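Local coordinates for methionine-binding protein (Coxiella burnetii, PDB 3TQW), which binds methionine in the cleft between its two lobes and probably delivers it to an ABC transporter in the membrane, at residues P13-L17 / A228-F233; G79-V83 / L220-L226; K92-L96 / A187-E191; L96-G102 / K147-I151. All blocks are in the same frame, centred on the assembly; numbering follows the deposited sequence. Where two conformers were deposited one is given.

Contact 1: residues P13-L17 / A228-F233. With MET (methionine), chain C.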
loop_
_atom_site.group_PDB
_atom_site.type_symbol
_atom_site.label_atom_id
_atom_site.label_comp_id
_atom_site.label_asym_id
_atom_site.label_seq_id
_atom_site.Cartn_x
_atom_site.Cartn_y
_atom_site.Cartn_z
ATOM N N PRO A 13 -0.299 5.193 10.044
ATOM C CA PRO A 13 -0.436 3.921 10.769
ATOM C C PRO A 13 0.781 3.012 10.619
ATOM O O PRO A 13 1.140 2.318 11.575
ATOM C CB PRO A 13 -1.642 3.248 10.099
ATOM C CG PRO A 13 -2.318 4.300 9.313
ATOM C CD PRO A 13 -1.325 5.360 8.999
ATOM N N GLU A 14 1.395 2.990 9.438
ATOM C CA GLU A 14 2.559 2.125 9.230
ATOM C C GLU A 14 3.786 2.609 10.000
ATOM O O GLU A 14 4.655 1.818 10.369
ATOM C CB GLU A 14 2.868 1.962 7.742
ATOM C CG GLU A 14 1.745 1.254 6.987
ATOM C CD GLU A 14 1.977 1.200 5.494
ATOM O OE1 GLU A 14 3.092 1.542 5.044
ATOM O OE2 GLU A 14 1.037 0.813 4.773
ATOM N N THR A 15 3.859 3.911 10.231
ATOM C CA THR A 15 4.917 4.464 11.059
ATOM C C THR A 15 4.715 4.034 12.508
ATOM O O THR A 15 5.684 3.756 13.213
ATOM C CB THR A 15 4.987 6.001 10.932
ATOM O OG1 THR A 15 5.439 6.335 9.611
ATOM C CG2 THR A 15 5.963 6.590 11.950
ATOM N N GLN A 16 3.459 3.965 12.952
ATOM C CA GLN A 16 3.170 3.455 14.295
ATOM C C GLN A 16 3.622 2.008 14.411
ATOM O O GLN A 16 4.208 1.610 15.414
ATOM C CB GLN A 16 1.679 3.558 14.624
ATOM C CG GLN A 16 1.174 4.982 14.717
ATOM C CD GLN A 16 -0.300 5.065 15.073
ATOM O OE1 GLN A 16 -1.035 5.864 14.502
ATOM N NE2 GLN A 16 -0.733 4.249 16.029
ATOM N N LEU A 17 3.342 1.225 13.376
ATOM C CA LEU A 17 3.771 -0.162 13.348
ATOM C C LEU A 17 5.293 -0.221 13.469
ATOM O O LEU A 17 5.841 -1.017 14.238
ATOM C CB LEU A 17 3.301 -0.848 12.060
ATOM C CG LEU A 17 3.627 -2.341 11.987
ATOM C CD1 LEU A 17 2.772 -3.102 12.995
ATOM C CD2 LEU A 17 3.408 -2.882 10.584
ATOM N N ALA A 228 0.616 -5.584 17.647
ATOM C CA ALA A 228 0.370 -4.173 17.349
ATOM C C ALA A 228 -0.361 -3.985 16.021
ATOM O O ALA A 228 -1.219 -3.109 15.894
ATOM C CB ALA A 228 1.668 -3.385 17.346
ATOM N N ALA A 229 -0.010 -4.795 15.027
ATOM C CA ALA A 229 -0.696 -4.730 13.740
ATOM C C ALA A 229 -2.191 -4.964 13.935
ATOM O O ALA A 229 -3.016 -4.264 13.349
ATOM C CB ALA A 229 -0.113 -5.747 12.769
ATOM N N LYS A 230 -2.533 -5.947 14.764
ATOM C CA LYS A 230 -3.927 -6.220 15.097
ATOM C C LYS A 230 -4.626 -4.988 15.668
ATOM O O LYS A 230 -5.762 -4.692 15.307
ATOM C CB LYS A 230 -4.037 -7.372 16.104
ATOM C CG LYS A 230 -4.344 -8.735 15.491
ATOM C CD LYS A 230 -3.089 -9.399 14.943
ATOM C CE LYS A 230 -3.380 -10.787 14.374
ATOM N NZ LYS A 230 -2.162 -11.424 13.769
ATOM N N LYS A 231 -3.955 -4.271 16.562
ATOM C CA LYS A 231 -4.572 -3.107 17.192
ATOM C C LYS A 231 -4.707 -1.938 16.210
ATOM O O LYS A 231 -5.686 -1.199 16.246
ATOM C CB LYS A 231 -3.791 -2.667 18.431
ATOM C CG LYS A 231 -3.650 -3.734 19.521
ATOM C CD LYS A 231 -3.289 -3.091 20.852
ATOM C CE LYS A 231 -2.516 -4.030 21.782
ATOM N NZ LYS A 231 -2.859 -5.467 21.624
ATOM N N ILE A 232 -3.721 -1.781 15.331
ATOM C CA ILE A 232 -3.696 -0.659 14.403
ATOM C C ILE A 232 -4.564 -0.910 13.167
ATOM O O ILE A 232 -5.290 -0.022 12.722
ATOM C CB ILE A 232 -2.247 -0.329 13.966
ATOM C CG1 ILE A 232 -1.397 0.066 15.181
ATOM C CG2 ILE A 232 -2.233 0.780 12.921
ATOM C CD1 ILE A 232 0.094 -0.059 14.938
ATOM N N PHE A 233 -4.495 -2.126 12.627
ATOM C CA PHE A 233 -5.119 -2.445 11.340
ATOM C C PHE A 233 -6.267 -3.453 11.418
ATOM O O PHE A 233 -7.010 -3.635 10.445
ATOM C CB PHE A 233 -4.072 -2.988 10.364
ATOM C CG PHE A 233 -2.971 -2.017 10.042
ATOM C CD1 PHE A 233 -3.158 -1.028 9.089
ATOM C CD2 PHE A 233 -1.744 -2.102 10.682
ATOM C CE1 PHE A 233 -2.140 -0.127 8.786
ATOM C CE2 PHE A 233 -0.724 -1.211 10.382
ATOM C CZ PHE A 233 -0.923 -0.225 9.430
HETATM N N MET C . 0.956 0.345 1.977
HETATM C CA MET C . 0.461 0.499 0.603
HETATM C C MET C . -0.465 -0.666 0.266
HETATM O O MET C . -0.202 -1.795 0.676
HETATM C CB MET C . 1.642 0.549 -0.376
HETATM C CG MET C . 1.277 0.761 -1.849
HETATM S SD MET C . 2.743 0.801 -2.914
HETATM C CE MET C . 3.505 2.310 -2.319
HETATM O OXT MET C . -1.487 -0.518 -0.410
#
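Two helical segments run nearly antiparallel here, at 161° between their axes and 10.1 Å apart at closest approach. Residues 13-17 form the first turn of helix 13-29. Residues 228-233 end helix 223-233. CA of Pro13 lies 6.7 Å from CA of Ile232, and CA of Leu17 lies 6.4 Å from CA of Ala229. No hydrogen bond crosses between them; the contact is mostly apolar. Pro13 CB meets Ile232 CG2 at 3.8 Å and Phe233 CZ at 3.6 Å. The CB of Leu17 points sideways, but the end of the side chain comes close to the small Ala229, with Leu17 CD1 3.9 Å from Ala229 CB. Ile232 CD1 lies 3.8 Å from the backbone N of Leu17 and 4.0 Å from Gln16 CB. The fold is that of a two-lobed periplasmic binding protein, and both helices belong to the lobe built on the sheet with strands 5-10 and 75-83. Helix 13-29 starts beside the ligand cleft. From this first turn Glu14 extends to the bound methionine, its OE2 2.8 Å from the ligand N. Arg116 hydrogen-bonds the same ligand. Phe233 CZ lies 3.9 Å from Glu14 CG, and the Phe233 ring also meets that of Tyr84, another pocket residue.

Contact 2: residues G79-V83 / L220-L226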
loop_
_atom_site.group_PDB
_atom_site.type_symbol
_atom_site.label_atom_id
_atom_site.label_comp_id
_atom_site.label_asym_id
_atom_site.label_seq_id
_atom_site.Cartn_x
_atom_site.Cartn_y
_atom_site.Cartn_z
ATOM N N GLY A 79 12.463 -9.055 2.266
ATOM C CA GLY A 79 11.420 -9.758 2.990
ATOM C C GLY A 79 10.083 -9.045 3.022
ATOM O O GLY A 79 10.008 -7.823 2.868
ATOM N N LYS A 80 9.024 -9.822 3.229
ATOM C CA LYS A 80 7.665 -9.297 3.269
ATOM C C LYS A 80 7.255 -8.960 4.699
ATOM O O LYS A 80 7.749 -9.556 5.659
ATOM C CB LYS A 80 6.687 -10.315 2.673
ATOM C CG LYS A 80 6.970 -10.685 1.229
ATOM C CD LYS A 80 5.991 -11.749 0.738
ATOM C CE LYS A 80 6.311 -12.199 -0.681
ATOM N NZ LYS A 80 7.614 -12.922 -0.764
ATOM N N THR A 81 6.343 -8.004 4.836
ATOM C CA THR A 81 5.855 -7.604 6.148
ATOM C C THR A 81 4.392 -7.994 6.309
ATOM O O THR A 81 4.070 -8.990 6.958
ATOM C CB THR A 81 6.005 -6.085 6.353
ATOM O OG1 THR A 81 5.347 -5.391 5.278
ATOM C CG2 THR A 81 7.468 -5.707 6.358
ATOM N N PHE A 82 3.508 -7.203 5.713
ATOM C CA PHE A 82 2.088 -7.506 5.732
ATOM C C PHE A 82 1.487 -7.183 4.381
ATOM O O PHE A 82 2.011 -6.347 3.645
ATOM C CB PHE A 82 1.364 -6.667 6.798
ATOM C CG PHE A 82 1.857 -6.896 8.199
ATOM C CD1 PHE A 82 1.192 -7.767 9.046
ATOM C CD2 PHE A 82 2.973 -6.230 8.674
ATOM C CE1 PHE A 82 1.643 -7.980 10.332
ATOM C CE2 PHE A 82 3.431 -6.441 9.962
ATOM C CZ PHE A 82 2.765 -7.313 10.794
ATOM N N VAL A 83 0.395 -7.855 4.041
ATOM C CA VAL A 83 -0.427 -7.421 2.925
ATOM C C VAL A 83 -1.618 -6.660 3.497
ATOM O O VAL A 83 -2.168 -7.039 4.532
ATOM C CB VAL A 83 -0.903 -8.600 2.052
ATOM C CG1 VAL A 83 -1.667 -9.615 2.888
ATOM C CG2 VAL A 83 -1.758 -8.095 0.894
ATOM N N LEU A 220 9.954 -7.145 12.502
ATOM C CA LEU A 220 8.638 -6.875 11.929
ATOM C C LEU A 220 7.734 -8.113 11.897
ATOM O O LEU A 220 6.528 -7.996 11.692
ATOM C CB LEU A 220 8.770 -6.271 10.526
ATOM C CG LEU A 220 9.197 -4.802 10.528
ATOM C CD1 LEU A 220 9.784 -4.370 9.178
ATOM C CD2 LEU A 220 8.017 -3.926 10.928
ATOM N N HIS A 221 8.321 -9.288 12.119
ATOM C CA HIS A 221 7.553 -10.527 12.252
ATOM C C HIS A 221 7.416 -10.980 13.702
ATOM O O HIS A 221 6.911 -12.070 13.969
ATOM C CB HIS A 221 8.210 -11.650 11.447
ATOM C CG HIS A 221 8.198 -11.421 9.970
ATOM N ND1 HIS A 221 9.315 -11.597 9.181
ATOM C CD2 HIS A 221 7.203 -11.037 9.137
ATOM C CE1 HIS A 221 9.008 -11.326 7.925
ATOM N NE2 HIS A 221 7.733 -10.984 7.871
ATOM N N SER A 222 7.877 -10.161 14.641
ATOM C CA SER A 222 7.826 -10.535 16.052
ATOM C C SER A 222 6.390 -10.599 16.569
ATOM O O SER A 222 5.495 -9.957 16.017
ATOM C CB SER A 222 8.616 -9.542 16.894
ATOM O OG SER A 222 7.987 -8.271 16.879
ATOM N N PRO A 223 6.167 -11.375 17.640
ATOM C CA PRO A 223 4.849 -11.400 18.280
ATOM C C PRO A 223 4.351 -9.995 18.620
ATOM O O PRO A 223 3.191 -9.685 18.360
ATOM C CB PRO A 223 5.104 -12.201 19.562
ATOM C CG PRO A 223 6.218 -13.120 19.196
ATOM C CD PRO A 223 7.101 -12.335 18.257
ATOM N N ALA A 224 5.214 -9.152 19.179
ATOM C CA ALA A 224 4.798 -7.804 19.570
ATOM C C ALA A 224 4.339 -6.956 18.376
ATOM O O ALA A 224 3.367 -6.196 18.475
ATOM C CB ALA A 224 5.907 -7.097 20.338
ATOM N N VAL A 225 5.039 -7.066 17.253
ATOM C CA VAL A 225 4.644 -6.317 16.064
ATOM C C VAL A 225 3.345 -6.870 15.476
ATOM O O VAL A 225 2.487 -6.108 15.027
ATOM C CB VAL A 225 5.756 -6.270 14.993
ATOM C CG1 VAL A 225 5.223 -5.685 13.694
ATOM C CG2 VAL A 225 6.919 -5.428 15.487
ATOM N N LEU A 226 3.191 -8.190 15.491
ATOM C CA LEU A 226 1.942 -8.792 15.027
ATOM C C LEU A 226 0.777 -8.349 15.903
ATOM O O LEU A 226 -0.301 -8.029 15.407
ATOM C CB LEU A 226 2.034 -10.315 15.027
ATOM C CG LEU A 226 3.101 -10.904 14.112
ATOM C CD1 LEU A 226 3.203 -12.417 14.295
ATOM C CD2 LEU A 226 2.799 -10.544 12.674
#
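Phe82 buries the most surface in this contact, 74 Å². Its CB starts out sideways, but the ring comes nearer the start of helix 223-233. Phe82 CE1 lies 3.7 Å from Leu226 CD2, and Phe82 CZ lies 4.1 Å from Val225 CG1, which sits at the ring edge. Phe82 CE2 comes within 3.9 Å of Leu220 O. That carbonyl is buried here and has no hydrogen-bonding partner in the model. Leu17 of helix 13-29 and Pro239 also pack on Phe82.

His221 covers the neighbouring part of the strand. Its ring reaches back so that His221 NE2 gives a weak hydrogen bond to Lys80 O, at 2.6 Å with an angle of 129°. The segments thus join the end of strand 75-83, in the six-stranded mixed sheet of one lobe of this periplasmic binding protein, to the link between helices 211-220 and 223-233. Ser222 is the N-cap of the second helix: Ser222 OG accepts from Val225 N at 3.2 Å.

Thr81 adds 43 Å² of buried surface. Thr81 CG2 packs on Leu220 CD1 at 3.9 Å, while Leu220 also touches Val201 of strand 198-204 and Ala21 of helix 13-29. The backbone of Thr81 is hydrogen-bonded to Asn199 and to Ala240. Its side chain is about 8 Å from the bound methionine, between nearest atoms.

Contact 3: residues K92-L96 / A187-E191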
loop_
_atom_site.group_PDB
_atom_site.type_symbol
_atom_site.label_atom_id
_atom_site.label_comp_id
_atom_site.label_asym_id
_atom_site.label_seq_id
_atom_site.Cartn_x
_atom_site.Cartn_y
_atom_site.Cartn_z
ATOM N N LYS A 92 -21.442 7.935 -0.612
ATOM C CA LYS A 92 -22.674 8.167 -1.366
ATOM C C LYS A 92 -23.520 6.900 -1.563
ATOM O O LYS A 92 -24.726 6.986 -1.781
ATOM C CB LYS A 92 -22.372 8.834 -2.716
ATOM C CG LYS A 92 -21.733 10.223 -2.605
ATOM C CD LYS A 92 -21.619 10.888 -3.970
ATOM C CE LYS A 92 -20.758 12.151 -3.933
ATOM N NZ LYS A 92 -21.320 13.222 -3.061
ATOM N N ILE A 93 -22.890 5.730 -1.493
ATOM C CA ILE A 93 -23.614 4.467 -1.621
ATOM C C ILE A 93 -23.193 3.459 -0.553
ATOM O O ILE A 93 -22.060 3.494 -0.068
ATOM C CB ILE A 93 -23.435 3.829 -3.020
ATOM C CG1 ILE A 93 -21.965 3.496 -3.283
ATOM C CG2 ILE A 93 -23.990 4.741 -4.110
ATOM C CD1 ILE A 93 -21.714 2.830 -4.631
ATOM N N THR A 94 -24.112 2.565 -0.192
ATOM C CA THR A 94 -23.826 1.507 0.774
ATOM C C THR A 94 -23.687 0.161 0.079
ATOM O O THR A 94 -23.206 -0.804 0.669
ATOM C CB THR A 94 -24.935 1.385 1.836
ATOM O OG1 THR A 94 -26.190 1.152 1.188
ATOM C CG2 THR A 94 -25.028 2.657 2.665
ATOM N N ALA A 95 -24.124 0.093 -1.173
ATOM C CA ALA A 95 -24.014 -1.137 -1.946
ATOM C C ALA A 95 -23.595 -0.824 -3.374
ATOM O O ALA A 95 -23.989 0.197 -3.931
ATOM C CB ALA A 95 -25.333 -1.896 -1.932
ATOM N N LEU A 96 -22.799 -1.705 -3.965
ATOM C CA LEU A 96 -22.235 -1.442 -5.283
ATOM C C LEU A 96 -23.296 -1.331 -6.376
ATOM O O LEU A 96 -23.114 -0.597 -7.348
ATOM C CB LEU A 96 -21.190 -2.500 -5.645
ATOM C CG LEU A 96 -19.879 -2.434 -4.856
ATOM C CD1 LEU A 96 -18.986 -3.620 -5.200
ATOM C CD2 LEU A 96 -19.156 -1.114 -5.120
ATOM N N ALA A 187 -15.450 -0.565 4.010
ATOM C CA ALA A 187 -15.304 -0.927 2.602
ATOM C C ALA A 187 -16.502 -1.724 2.091
ATOM O O ALA A 187 -16.993 -2.633 2.768
ATOM C CB ALA A 187 -14.017 -1.704 2.380
ATOM N N LEU A 188 -16.975 -1.377 0.898
ATOM C CA LEU A 188 -18.051 -2.134 0.269
ATOM C C LEU A 188 -17.515 -3.475 -0.214
ATOM O O LEU A 188 -18.264 -4.437 -0.385
ATOM C CB LEU A 188 -18.661 -1.353 -0.899
ATOM C CG LEU A 188 -19.686 -0.269 -0.551
ATOM C CD1 LEU A 188 -19.049 0.850 0.259
ATOM C CD2 LEU A 188 -20.347 0.292 -1.808
ATOM N N LEU A 189 -16.202 -3.527 -0.412
ATOM C CA LEU A 189 -15.520 -4.709 -0.931
ATOM C C LEU A 189 -14.012 -4.529 -0.777
ATOM O O LEU A 189 -13.508 -3.416 -0.925
ATOM C CB LEU A 189 -15.854 -4.897 -2.412
ATOM C CG LEU A 189 -15.142 -6.045 -3.130
ATOM C CD1 LEU A 189 -15.599 -7.408 -2.598
ATOM C CD2 LEU A 189 -15.345 -5.966 -4.634
ATOM N N THR A 190 -13.294 -5.609 -0.482
ATOM C CA THR A 190 -11.831 -5.552 -0.454
ATOM C C THR A 190 -11.216 -6.697 -1.252
ATOM O O THR A 190 -11.876 -7.702 -1.528
ATOM C CB THR A 190 -11.266 -5.631 0.981
ATOM O OG1 THR A 190 -11.442 -6.958 1.489
ATOM C CG2 THR A 190 -11.966 -4.640 1.900
ATOM N N GLU A 191 -9.946 -6.543 -1.613
ATOM C CA GLU A 191 -9.187 -7.617 -2.232
ATOM C C GLU A 191 -9.164 -8.823 -1.317
ATOM O O GLU A 191 -9.438 -8.711 -0.122
ATOM C CB GLU A 191 -7.733 -7.193 -2.447
ATOM C CG GLU A 191 -7.500 -6.005 -3.359
ATOM C CD GLU A 191 -6.043 -5.569 -3.333
ATOM O OE1 GLU A 191 -5.442 -5.572 -2.237
ATOM O OE2 GLU A 191 -5.495 -5.237 -4.401
#
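Leu188 is the bump of this contact. It points toward segment 92-96 and has 100 Å² covered by it. The hollow that receives it is made by the bend of residues 93-96, partly from side chains and partly from backbone. Ile93 CG1 lies 3.9 Å from Leu188 CD2. Leu96 CD2 is 3.8 Å from the same Leu188 CD2. Between these two side chains the hollow is lined by main chain: Ala95 C is 3.8 Å from Leu188 CD2, and Thr94 O is 3.8 Å from Leu188 CG. The CB atoms of Thr94 and Ala95 point away, so their backbone faces the leucine.

Both segments belong to the second lobe of the periplasmic binding protein fold. Residues 92-96 lie in the loop between strands 87-89 and 104-108. Residues 187-191 include the short, weakly bonded edge strand at about 189-190 of the five-stranded mixed sheet. Leu188 and Leu189 are backbone-bonded to Leu88 of strand 87-89.

The side chain of Leu96 starts sideways, but its end lies against both leucines. The fit is looser at Leu189, with Leu96 CD1 4.4 Å from Leu189 CD2. No hydrogen bond joins the segments. Outside the contact, Gln98 OE1 accepts from the backbone N of both Thr94 and Ala95. At the far end of segment 187-191, Glu191 forms a salt bridge with Arg116 of the methionine pocket.

Contact 4: residues L96-G102 / K147-I151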
loop_
_atom_site.group_PDB
_atom_site.type_symbol
_atom_site.label_atom_id
_atom_site.label_comp_id
_atom_site.label_asym_id
_atom_site.label_seq_id
_atom_site.Cartn_x
_atom_site.Cartn_y
_atom_site.Cartn_z
ATOM N N LEU A 96 -22.799 -1.705 -3.965
ATOM C CA LEU A 96 -22.235 -1.442 -5.283
ATOM C C LEU A 96 -23.296 -1.331 -6.376
ATOM O O LEU A 96 -23.114 -0.597 -7.348
ATOM C CB LEU A 96 -21.190 -2.500 -5.645
ATOM C CG LEU A 96 -19.879 -2.434 -4.856
ATOM C CD1 LEU A 96 -18.986 -3.620 -5.200
ATOM C CD2 LEU A 96 -19.156 -1.114 -5.120
ATOM N N THR A 97 -24.403 -2.053 -6.218
ATOM C CA THR A 97 -25.474 -2.004 -7.212
ATOM C C THR A 97 -26.113 -0.618 -7.318
ATOM O O THR A 97 -26.742 -0.296 -8.325
ATOM C CB THR A 97 -26.568 -3.068 -6.949
ATOM O OG1 THR A 97 -27.051 -2.951 -5.604
ATOM C CG2 THR A 97 -26.012 -4.467 -7.162
ATOM N N GLN A 98 -25.941 0.203 -6.286
ATOM C CA GLN A 98 -26.519 1.547 -6.276
ATOM C C GLN A 98 -25.870 2.508 -7.279
ATOM O O GLN A 98 -26.400 3.591 -7.533
ATOM C CB GLN A 98 -26.452 2.153 -4.872
ATOM C CG GLN A 98 -27.207 1.371 -3.808
ATOM C CD GLN A 98 -27.168 2.049 -2.452
ATOM O OE1 GLN A 98 -26.098 2.290 -1.894
ATOM N NE2 GLN A 98 -28.341 2.369 -1.917
ATOM N N LEU A 99 -24.723 2.128 -7.838
ATOM C CA LEU A 99 -24.025 2.999 -8.782
ATOM C C LEU A 99 -24.908 3.358 -9.968
ATOM O O LEU A 99 -25.479 2.483 -10.610
ATOM C CB LEU A 99 -22.735 2.351 -9.282
ATOM C CG LEU A 99 -21.543 2.412 -8.328
ATOM C CD1 LEU A 99 -20.391 1.594 -8.871
ATOM C CD2 LEU A 99 -21.128 3.860 -8.090
ATOM N N LYS A 100 -25.014 4.649 -10.256
ATOM C CA LYS A 100 -25.762 5.108 -11.416
ATOM C C LYS A 100 -24.881 5.089 -12.657
ATOM O O LYS A 100 -23.650 5.015 -12.566
ATOM C CB LYS A 100 -26.296 6.523 -11.184
ATOM C CG LYS A 100 -27.235 6.648 -9.993
ATOM C CD LYS A 100 -27.482 8.107 -9.633
ATOM C CE LYS A 100 -28.347 8.236 -8.387
ATOM N NZ LYS A 100 -28.403 9.642 -7.895
ATOM N N THR A 101 -25.519 5.155 -13.820
ATOM C CA THR A 101 -24.801 5.251 -15.078
ATOM C C THR A 101 -23.945 6.509 -15.085
ATOM O O THR A 101 -24.413 7.589 -14.724
ATOM C CB THR A 101 -25.781 5.292 -16.262
ATOM O OG1 THR A 101 -26.581 4.104 -16.249
ATOM C CG2 THR A 101 -25.030 5.382 -17.583
ATOM N N GLY A 102 -22.686 6.365 -15.480
ATOM C CA GLY A 102 -21.778 7.496 -15.552
ATOM C C GLY A 102 -21.225 7.945 -14.210
ATOM O O GLY A 102 -20.684 9.043 -14.093
ATOM N N LYS A 147 -22.092 0.284 -17.070
ATOM C CA LYS A 147 -22.671 1.517 -16.546
ATOM C C LYS A 147 -21.898 2.752 -16.984
ATOM O O LYS A 147 -22.158 3.850 -16.498
ATOM C CB LYS A 147 -22.779 1.479 -15.022
ATOM C CG LYS A 147 -23.801 0.487 -14.501
ATOM C CD LYS A 147 -24.064 0.700 -13.018
ATOM C CE LYS A 147 -25.073 -0.305 -12.485
ATOM N NZ LYS A 147 -25.360 -0.094 -11.036
ATOM N N LYS A 148 -20.959 2.569 -17.906
ATOM C CA LYS A 148 -20.190 3.689 -18.441
ATOM C C LYS A 148 -19.598 4.520 -17.308
ATOM O O LYS A 148 -19.676 5.749 -17.299
ATOM C CB LYS A 148 -21.067 4.540 -19.361
ATOM C CG LYS A 148 -21.707 3.717 -20.485
ATOM C CD LYS A 148 -22.702 4.517 -21.306
ATOM C CE LYS A 148 -23.291 3.656 -22.417
ATOM N NZ LYS A 148 -24.269 4.404 -23.253
ATOM N N LEU A 149 -19.012 3.826 -16.343
ATOM C CA LEU A 149 -18.427 4.480 -15.184
ATOM C C LEU A 149 -17.248 5.344 -15.613
ATOM O O LEU A 149 -16.506 4.988 -16.522
ATOM C CB LEU A 149 -17.998 3.430 -14.158
ATOM C CG LEU A 149 -19.141 2.570 -13.607
ATOM C CD1 LEU A 149 -18.614 1.398 -12.792
ATOM C CD2 LEU A 149 -20.088 3.411 -12.769
ATOM N N LYS A 150 -17.091 6.493 -14.967
ATOM C CA LYS A 150 -15.996 7.395 -15.286
ATOM C C LYS A 150 -14.848 7.225 -14.291
ATOM O O LYS A 150 -15.027 7.405 -13.087
ATOM C CB LYS A 150 -16.495 8.839 -15.292
ATOM C CG LYS A 150 -17.693 9.050 -16.209
ATOM C CD LYS A 150 -18.172 10.490 -16.189
ATOM C CE LYS A 150 -19.378 10.677 -17.096
ATOM N NZ LYS A 150 -19.813 12.099 -17.147
ATOM N N ILE A 151 -13.673 6.876 -14.804
ATOM C CA ILE A 151 -12.504 6.654 -13.957
ATOM C C ILE A 151 -11.745 7.955 -13.717
ATOM O O ILE A 151 -11.314 8.616 -14.658
ATOM C CB ILE A 151 -11.555 5.615 -14.572
ATOM C CG1 ILE A 151 -12.307 4.315 -14.858
ATOM C CG2 ILE A 151 -10.382 5.345 -13.642
ATOM C CD1 ILE A 151 -12.937 3.692 -13.616
HETATM O O HOH W 1 -22.945 -1.177 -10.135
#
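Lys147 has an extended side chain. Its chi1 is m, and the remaining three chi angles are t. This carries NZ along the opposite loop to the 3-10 turn at 96-98 and the residue after it, where Lys147 NZ donates to Leu99 O at 2.6 Å. Lys147 NZ is also 3.0 Å from Thr97 O. A water that accepts from Lys147 NZ at 2.8 Å donates to Leu96 O at 2.9 Å, extending the contact to the start of the turn.

At the other end the backbones meet directly. Gly102 N donates to Lys147 O at 2.8 Å. Gly102 CA makes a CA-H...O contact with Lys148 O at 3.2 Å. Gly102 has a positive phi of 78°, an angle glycine adopts easily. These loops lead into strands 104-108 and 150-154, parallel neighbours in the five-stranded sheet of one lobe of the periplasmic binding protein fold.

Leu99 and Leu149 share the mt conformation, and their CD1 atoms meet at 4.3 Å. Both also pack on Ile105. The CB of Leu149 points away from the other loop, but its side chain comes back to place Leu149 CD2 3.9 Å from Lys100 O. Lys150, also extended, runs past Gly102, with Lys150 CD 3.6 Å from Gly102 O.

How the contacts relate
The four contacts divide between the two lobes. Contacts 1 and 2 share helix 223-233, and their centres are 10 Å apart. Leu17 joins them, with Leu17 CD2 3.6 Å from Phe82 CE2 and Leu17 CD1 3.6 Å from Val225 CG1. Contacts 3 and 4 share Leu96 in the other lobe, with centres 13 Å apart. There Ile93 CD1 packs on Leu99 CD2 at 3.7 Å. Contact 1 reaches the ligand directly through Glu14. The centre of contact 3 is about 23 Å from that of contact 1, across the lobes. Contact 4 is the outlying one: its centre is about 34 Å from that of contact 1 and about 38 Å from that of contact 2.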